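Local coordinates for protein RNA polymerase II subunit B1 CTD phosphatase RTR1 (Saccharomyces cerevisiae, PDB 5C2Y) that removes phosphate from a serine of the C-terminal heptapeptide repeats of RNA polymerase II, regulating the enzyme as its phosphorylation pattern changes, at residues A[94-97]-A[98-101]; A[33-36]-A[37-41]; A[7-10]-A[11-15]. All coordinates share one frame; numbering follows the deposited sequence.

Contact 1: residues A[94-97]-A[98-101]; sequences FSMN and DTTK
The peptide carbonyl of Met96 is gripped on both faces by Thr100. The amide N of Thr100 lies 2.7 Å from Met96 O, displaced to one side of the carbonyl plane, while the hydroxyl OG1 of the same threonine reaches Met96 O at 2.5 Å from the opposite face, 36° out of the plane. The hydroxyl can do this because OG1 sits beside its own backbone N (chi1 -57°); threonine's short hydroxyl arm lets it turn back onto the carbonyl four residues earlier, which its own N-H already uses. The next bond of the helix runs from Lys101 N to Asn97 O (2.8 Å). Ser95 is the N-cap. Its OG, anti to the serine N (chi1 167°), accepts from Asp98 N at 3.0 Å in a nearly straight bond, supplying the acceptor that a preceding turn would otherwise provide; a short polar side chain is well suited to this. With an alanine here, the amide of Asp98 would probably be left without its capping acceptor and the first turn of the helix held less firmly. Ser95 O meanwhile receives the N-H of Thr99 at 3.1 Å. The carboxylate of Asp98 passes close to the serine CB, but its OD2 accepts from the backbone N of Asp92, tying the helix start to the chain just before it. On another side, Met96 SD lies across the methyl CG2 of Thr99 at 4.0 Å, a modest apolar contact at the surface. The whole turn opens helix 96-104 near the periphery, where Asp98 and Thr99 touch Arg91 of the preceding loop and Lys101 makes a cation-pi contact with Tyr110 at the start of helix 110-113.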
loop_
_atom_site.group_PDB
_atom_site.type_symbol
_atom_site.label_atom_id
_atom_site.label_comp_id
_atom_site.label_asym_id
_atom_site.label_seq_id
_atom_site.Cartn_x
_atom_site.Cartn_y
_atom_site.Cartn_z
ATOM N N PHE A 94 -4.773 -16.073 16.036
ATOM C CA PHE A 94 -4.175 -17.116 16.870
ATOM C C PHE A 94 -4.749 -18.495 16.556
ATOM O O PHE A 94 -4.389 -19.472 17.201
ATOM C CB PHE A 94 -4.371 -16.798 18.359
ATOM C CG PHE A 94 -3.762 -15.485 18.788
ATOM C CD1 PHE A 94 -2.445 -15.419 19.201
ATOM C CD2 PHE A 94 -4.509 -14.327 18.770
ATOM C CE1 PHE A 94 -1.890 -14.235 19.584
ATOM C CE2 PHE A 94 -3.958 -13.123 19.156
ATOM C CZ PHE A 94 -2.652 -13.075 19.561
ATOM N N SER A 95 -5.637 -18.580 15.565
ATOM C CA SER A 95 -6.255 -19.860 15.224
ATOM C C SER A 95 -5.456 -20.640 14.198
ATOM O O SER A 95 -5.230 -20.165 13.094
ATOM C CB SER A 95 -7.666 -19.665 14.690
ATOM O OG SER A 95 -8.116 -20.872 14.101
ATOM N N MET A 96 -5.044 -21.846 14.569
ATOM C CA MET A 96 -4.310 -22.713 13.668
ATOM C C MET A 96 -5.255 -23.331 12.633
ATOM O O MET A 96 -4.833 -23.655 11.521
ATOM C CB MET A 96 -3.585 -23.799 14.446
ATOM C CG MET A 96 -2.617 -24.598 13.618
ATOM S SD MET A 96 -1.336 -23.573 12.866
ATOM C CE MET A 96 -0.533 -24.746 11.785
ATOM N N ASN A 97 -6.535 -23.488 12.986
ATOM C CA ASN A 97 -7.518 -23.924 11.998
ATOM C C ASN A 97 -7.579 -22.916 10.870
ATOM O O ASN A 97 -7.511 -23.286 9.691
ATOM C CB ASN A 97 -8.915 -24.091 12.606
ATOM C CG ASN A 97 -9.096 -25.419 13.338
ATOM O OD1 ASN A 97 -8.201 -26.286 13.372
ATOM N ND2 ASN A 97 -10.279 -25.594 13.899
ATOM N N ASP A 98 -7.703 -21.641 11.244
ATOM C CA ASP A 98 -7.805 -20.563 10.267
ATOM C C ASP A 98 -6.521 -20.494 9.446
ATOM O O ASP A 98 -6.558 -20.273 8.243
ATOM C CB ASP A 98 -8.103 -19.225 10.956
ATOM C CG ASP A 98 -9.573 -19.087 11.356
ATOM O OD1 ASP A 98 -10.299 -20.111 11.399
ATOM O OD2 ASP A 98 -10.025 -17.952 11.623
ATOM N N THR A 99 -5.386 -20.708 10.093
ATOM C CA THR A 99 -4.118 -20.709 9.383
ATOM C C THR A 99 -4.056 -21.905 8.438
ATOM O O THR A 99 -3.649 -21.766 7.286
ATOM C CB THR A 99 -2.929 -20.719 10.372
ATOM O OG1 THR A 99 -2.790 -19.409 10.942
ATOM C CG2 THR A 99 -1.619 -21.132 9.666
ATOM N N THR A 100 -4.497 -23.066 8.925
ATOM C CA THR A 100 -4.550 -24.292 8.128
ATOM C C THR A 100 -5.430 -24.149 6.890
ATOM O O THR A 100 -5.059 -24.638 5.825
ATOM C CB THR A 100 -5.077 -25.491 8.953
ATOM O OG1 THR A 100 -4.259 -25.675 10.112
ATOM C CG2 THR A 100 -5.020 -26.759 8.144
ATOM N N LYS A 101 -6.588 -23.489 7.032
ATOM C CA LYS A 101 -7.558 -23.347 5.940
ATOM C C LYS A 101 -6.979 -22.634 4.729
ATOM O O LYS A 101 -7.230 -23.013 3.584
ATOM C CB LYS A 101 -8.799 -22.585 6.408
ATOM C CG LYS A 101 -9.820 -23.451 7.133
ATOM C CD LYS A 101 -10.992 -22.646 7.638
ATOM C CE LYS A 101 -11.713 -21.985 6.505
ATOM N NZ LYS A 101 -12.856 -21.206 7.039
#

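Contact 2: residues A[33-36]-A[37-41]; sequences VITL and EIIGL
Glu37 N points back at two carbonyls one turn earlier: it bonds to Val33 O at 3.0 Å and, weakly, to Ile34 O. The regular alpha-helical pattern continues with Ile38 N to Ile34 O and with Ile39 N to Thr35 O, the latter almost straight at the hydrogen (174°). Gly40 N to Leu36 O, 2.8 Å, is bent instead, its donor 44° out of the carbonyl plane. Among the side chains, Ile34 and Ile38 lie alongside each other and point the same way, with Ile34 CG2 touching Ile38 CD1 at 4.0 Å. Ile34 places CG2 anti to its backbone N, leaning toward the following turn, and Ile38 sends CG1 back beside its own N (chi1 -65°), which brings the two methyl groups together. Over this stretch helix 28-42 has a buried side, made of Ile34, Thr35, Ile38 and Ile39, and a more open one with Leu36 and Gly40. Ile34 rests on Phe20, Leu26 and Leu137, and Ile38 on Phe59; the beta-branched isoleucines offer these neighbours apolar bulk close to the backbone. A second buried pair, Thr35 CG2 and Ile39 CD1, stands 4.2 Å apart and faces helix 62-74, Thr35 meeting Met64 and Ile39 meeting Leu68. Threonine is tolerated there because its OG1 bonds to the backbone O of Ala31, so the polar atom is satisfied within the helix while the methyl faces its apolar neighbours. Glu37 lays CG 3.3 Å from Val33 O before its chain turns away to touch Thr15 and Ala16 of helix 9-17.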
loop_
_atom_site.group_PDB
_atom_site.type_symbol
_atom_site.label_atom_id
_atom_site.label_comp_id
_atom_site.label_asym_id
_atom_site.label_seq_id
_atom_site.Cartn_x
_atom_site.Cartn_y
_atom_site.Cartn_z
ATOM N N VAL A 33 10.952 5.306 12.506
ATOM C CA VAL A 33 9.939 6.269 12.925
ATOM C C VAL A 33 9.044 6.684 11.754
ATOM O O VAL A 33 7.822 6.637 11.849
ATOM C CB VAL A 33 10.575 7.524 13.560
ATOM C CG1 VAL A 33 9.509 8.592 13.828
ATOM C CG2 VAL A 33 11.262 7.157 14.852
ATOM N N ILE A 34 9.667 7.070 10.648
ATOM C CA ILE A 34 8.936 7.403 9.431
ATOM C C ILE A 34 7.984 6.283 9.048
ATOM O O ILE A 34 6.806 6.520 8.775
ATOM C CB ILE A 34 9.906 7.690 8.262
ATOM C CG1 ILE A 34 10.490 9.095 8.405
ATOM C CG2 ILE A 34 9.204 7.537 6.910
ATOM C CD1 ILE A 34 11.714 9.325 7.588
ATOM N N THR A 35 8.489 5.057 9.066
ATOM C CA THR A 35 7.675 3.901 8.697
ATOM C C THR A 35 6.406 3.790 9.540
ATOM O O THR A 35 5.298 3.813 8.989
ATOM C CB THR A 35 8.478 2.592 8.800
ATOM O OG1 THR A 35 9.638 2.680 7.961
ATOM C CG2 THR A 35 7.637 1.407 8.367
ATOM N N LEU A 36 6.547 3.704 10.863
ATOM C CA LEU A 36 5.367 3.498 11.718
ATOM C C LEU A 36 4.453 4.707 11.690
ATOM O O LEU A 36 3.272 4.624 12.044
ATOM C CB LEU A 36 5.758 3.189 13.161
ATOM C CG LEU A 36 6.601 1.932 13.373
ATOM C CD1 LEU A 36 6.981 1.821 14.832
ATOM C CD2 LEU A 36 5.891 0.663 12.897
ATOM N N GLU A 37 4.988 5.836 11.253
ATOM C CA GLU A 37 4.151 7.014 11.129
ATOM C C GLU A 37 3.215 6.917 9.937
ATOM O O GLU A 37 2.047 7.284 10.040
ATOM C CB GLU A 37 5.002 8.283 11.033
ATOM C CG GLU A 37 5.395 8.827 12.399
ATOM C CD GLU A 37 4.187 9.235 13.238
ATOM O OE1 GLU A 37 3.089 9.395 12.672
ATOM O OE2 GLU A 37 4.325 9.384 14.466
ATOM N N ILE A 38 3.727 6.431 8.807
ATOM C CA ILE A 38 2.881 6.185 7.632
ATOM C C ILE A 38 1.834 5.101 7.916
ATOM O O ILE A 38 0.644 5.299 7.689
ATOM C CB ILE A 38 3.721 5.774 6.416
ATOM C CG1 ILE A 38 4.624 6.928 5.991
ATOM C CG2 ILE A 38 2.828 5.402 5.274
ATOM C CD1 ILE A 38 5.731 6.510 5.103
ATOM N N ILE A 39 2.291 3.960 8.429
ATOM C CA ILE A 39 1.395 2.861 8.781
ATOM C C ILE A 39 0.380 3.277 9.841
ATOM O O ILE A 39 -0.760 2.813 9.828
ATOM C CB ILE A 39 2.186 1.644 9.261
ATOM C CG1 ILE A 39 3.039 1.115 8.108
ATOM C CG2 ILE A 39 1.257 0.564 9.763
ATOM C CD1 ILE A 39 3.728 -0.160 8.411
ATOM N N GLY A 40 0.779 4.170 10.747
ATOM C CA GLY A 40 -0.171 4.743 11.676
ATOM C C GLY A 40 -1.263 5.464 10.904
ATOM O O GLY A 40 -2.430 5.451 11.269
ATOM N N LEU A 41 -0.880 6.093 9.805
ATOM C CA LEU A 41 -1.812 6.869 8.999
ATOM C C LEU A 41 -2.748 5.978 8.170
ATOM O O LEU A 41 -3.906 6.327 7.918
ATOM C CB LEU A 41 -1.026 7.806 8.085
ATOM C CG LEU A 41 -1.474 9.249 7.885
ATOM C CD1 LEU A 41 -1.298 10.037 9.147
ATOM C CD2 LEU A 41 -0.644 9.859 6.784
#

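Contact 3: residues A[7-10]-A[11-15]; sequences ATIE and DIKET
Thr8 and Asp11 slant across each other at the start of helix 9-17, the threonine hydroxyl standing over the face of the aspartate carboxylate. OG1 of Thr8 donates to Asp11 OD1 at 2.7 Å, coming in 82° out of the carboxylate plane, while the other oxygen, Asp11 OD2, accepts a weak bond from Thr8 N at 3.2 Å. Both oxygens can reach back because CG of Asp11 sits beside its own backbone N (chi1 -56°), and an aspartate is short enough to stay within the first turn. Next along the helix, the extended chain of Lys13 runs obliquely past Ile9, its CE 3.5 Å from the branch methyl CG2 of Ile9, so that the end of the lysine chain lies against that methyl. The same lysine crosses Glu10 at about a right angle; Lys13 NZ is 4.1 Å from Glu10 OE1, too far for a salt bridge. Its charge may still partly offset the repulsion between the carboxylates of Glu10 and Glu14, whose planes are 83° apart at an exposed surface and whose close placement is doubtful. The backbone holds the turn through Glu14 N to Glu10 O at 2.8 Å and Ile12 N to Thr8 O at 3.0 Å, while Lys13 N is shared weakly between Ile9 O and Glu10 O. Thr15 grips Asp11 O twice, with its N and its OG1 (2.6 Å) on opposite faces of the carbonyl. The apolar side of the turn packs on helix 50-56, Ile9 and Ile12 both meeting Thr52. A threonine N-cap whose N-H is taken up by an acidic side chain three residues on is the N3 half of a capping box, a common way to begin an alpha-helix.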
loop_
_atom_site.group_PDB
_atom_site.type_symbol
_atom_site.label_atom_id
_atom_site.label_comp_id
_atom_site.label_asym_id
_atom_site.label_seq_id
_atom_site.Cartn_x
_atom_site.Cartn_y
_atom_site.Cartn_z
ATOM N N ALA A 7 -5.914 9.588 3.877
ATOM C CA ALA A 7 -4.526 10.047 3.781
ATOM C C ALA A 7 -4.208 10.637 2.406
ATOM O O ALA A 7 -4.462 10.024 1.371
ATOM C CB ALA A 7 -3.553 8.905 4.111
ATOM N N THR A 8 -3.653 11.840 2.403
ATOM C CA THR A 8 -3.171 12.459 1.175
ATOM C C THR A 8 -1.662 12.561 1.235
ATOM O O THR A 8 -1.072 12.386 2.304
ATOM C CB THR A 8 -3.768 13.852 0.961
ATOM O OG1 THR A 8 -3.350 14.717 2.025
ATOM C CG2 THR A 8 -5.301 13.777 0.908
ATOM N N ILE A 9 -1.042 12.839 0.091
ATOM C CA ILE A 9 0.411 12.954 0.011
ATOM C C ILE A 9 0.875 14.043 0.955
ATOM O O ILE A 9 1.992 14.002 1.476
ATOM C CB ILE A 9 0.887 13.248 -1.427
ATOM C CG1 ILE A 9 0.658 12.014 -2.305
ATOM C CG2 ILE A 9 2.348 13.649 -1.447
ATOM C CD1 ILE A 9 1.222 12.121 -3.707
ATOM N N GLU A 10 -0.007 15.000 1.218
ATOM C CA GLU A 10 0.346 16.057 2.140
ATOM C C GLU A 10 0.315 15.544 3.582
ATOM O O GLU A 10 1.207 15.872 4.378
ATOM C CB GLU A 10 -0.571 17.263 1.957
ATOM C CG GLU A 10 -0.084 18.516 2.692
ATOM C CD GLU A 10 1.329 18.947 2.293
ATOM O OE1 GLU A 10 1.776 18.591 1.173
ATOM O OE2 GLU A 10 1.992 19.640 3.108
ATOM N N ASP A 11 -0.694 14.739 3.914
ATOM C CA ASP A 11 -0.766 14.117 5.240
ATOM C C ASP A 11 0.485 13.306 5.546
ATOM O O ASP A 11 1.027 13.368 6.644
ATOM C CB ASP A 11 -1.992 13.216 5.348
ATOM C CG ASP A 11 -3.275 13.951 5.038
ATOM O OD1 ASP A 11 -3.207 15.159 4.686
ATOM O OD2 ASP A 11 -4.351 13.329 5.189
ATOM N N ILE A 12 0.932 12.550 4.550
ATOM C CA ILE A 12 2.145 11.755 4.642
ATOM C C ILE A 12 3.382 12.628 4.847
ATOM O O ILE A 12 4.312 12.250 5.565
ATOM C CB ILE A 12 2.304 10.904 3.374
ATOM C CG1 ILE A 12 1.120 9.950 3.275
ATOM C CG2 ILE A 12 3.579 10.134 3.399
ATOM C CD1 ILE A 12 1.052 9.224 2.007
ATOM N N LYS A 13 3.385 13.798 4.214
ATOM C CA LYS A 13 4.533 14.690 4.272
ATOM C C LYS A 13 4.550 15.424 5.608
ATOM O O LYS A 13 5.615 15.631 6.192
ATOM C CB LYS A 13 4.508 15.695 3.115
ATOM C CG LYS A 13 4.968 15.181 1.743
ATOM C CD LYS A 13 4.735 16.280 0.722
ATOM C CE LYS A 13 4.941 15.836 -0.722
ATOM N NZ LYS A 13 4.130 16.709 -1.645
ATOM N N GLU A 14 3.367 15.802 6.090
ATOM C CA GLU A 14 3.235 16.562 7.329
ATOM C C GLU A 14 3.355 15.682 8.570
ATOM O O GLU A 14 4.027 16.046 9.534
ATOM C CB GLU A 14 1.891 17.316 7.364
ATOM C CG GLU A 14 1.862 18.624 6.552
ATOM C CD GLU A 14 0.443 19.050 6.140
ATOM O OE1 GLU A 14 -0.522 18.318 6.479
ATOM O OE2 GLU A 14 0.297 20.107 5.466
ATOM N N THR A 15 2.707 14.524 8.542
ATOM C CA THR A 15 2.612 13.671 9.719
ATOM C C THR A 15 3.877 12.830 9.943
ATOM O O THR A 15 4.136 12.406 11.064
ATOM C CB THR A 15 1.385 12.735 9.615
ATOM O OG1 THR A 15 0.260 13.473 9.108
ATOM C CG2 THR A 15 1.033 12.116 10.964
#

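Overall arrangement
Along the chain the order is contact 3, contact 2, contact 1. The first two belong to successive helices, 9-17 and 28-42, that pack against each other: their centres are 11 Å apart, and Leu41 of contact 2 lies on Asp11 and Thr15 of contact 3. Contact 1, at the start of helix 96-104, is remote, its centre 29 Å from contact 2 and 36 Å from contact 3, on the opposite side of the chain's centre from the latter. It falls within the predicted RTR1-type zinc finger, whose zinc is held by Cys78, Cys83, Cys117 and His121. In this protein with helices but no strands, helix 62-74, inside the same predicted range, packs on contact 2, so the helix pair abuts the zinc-finger region there.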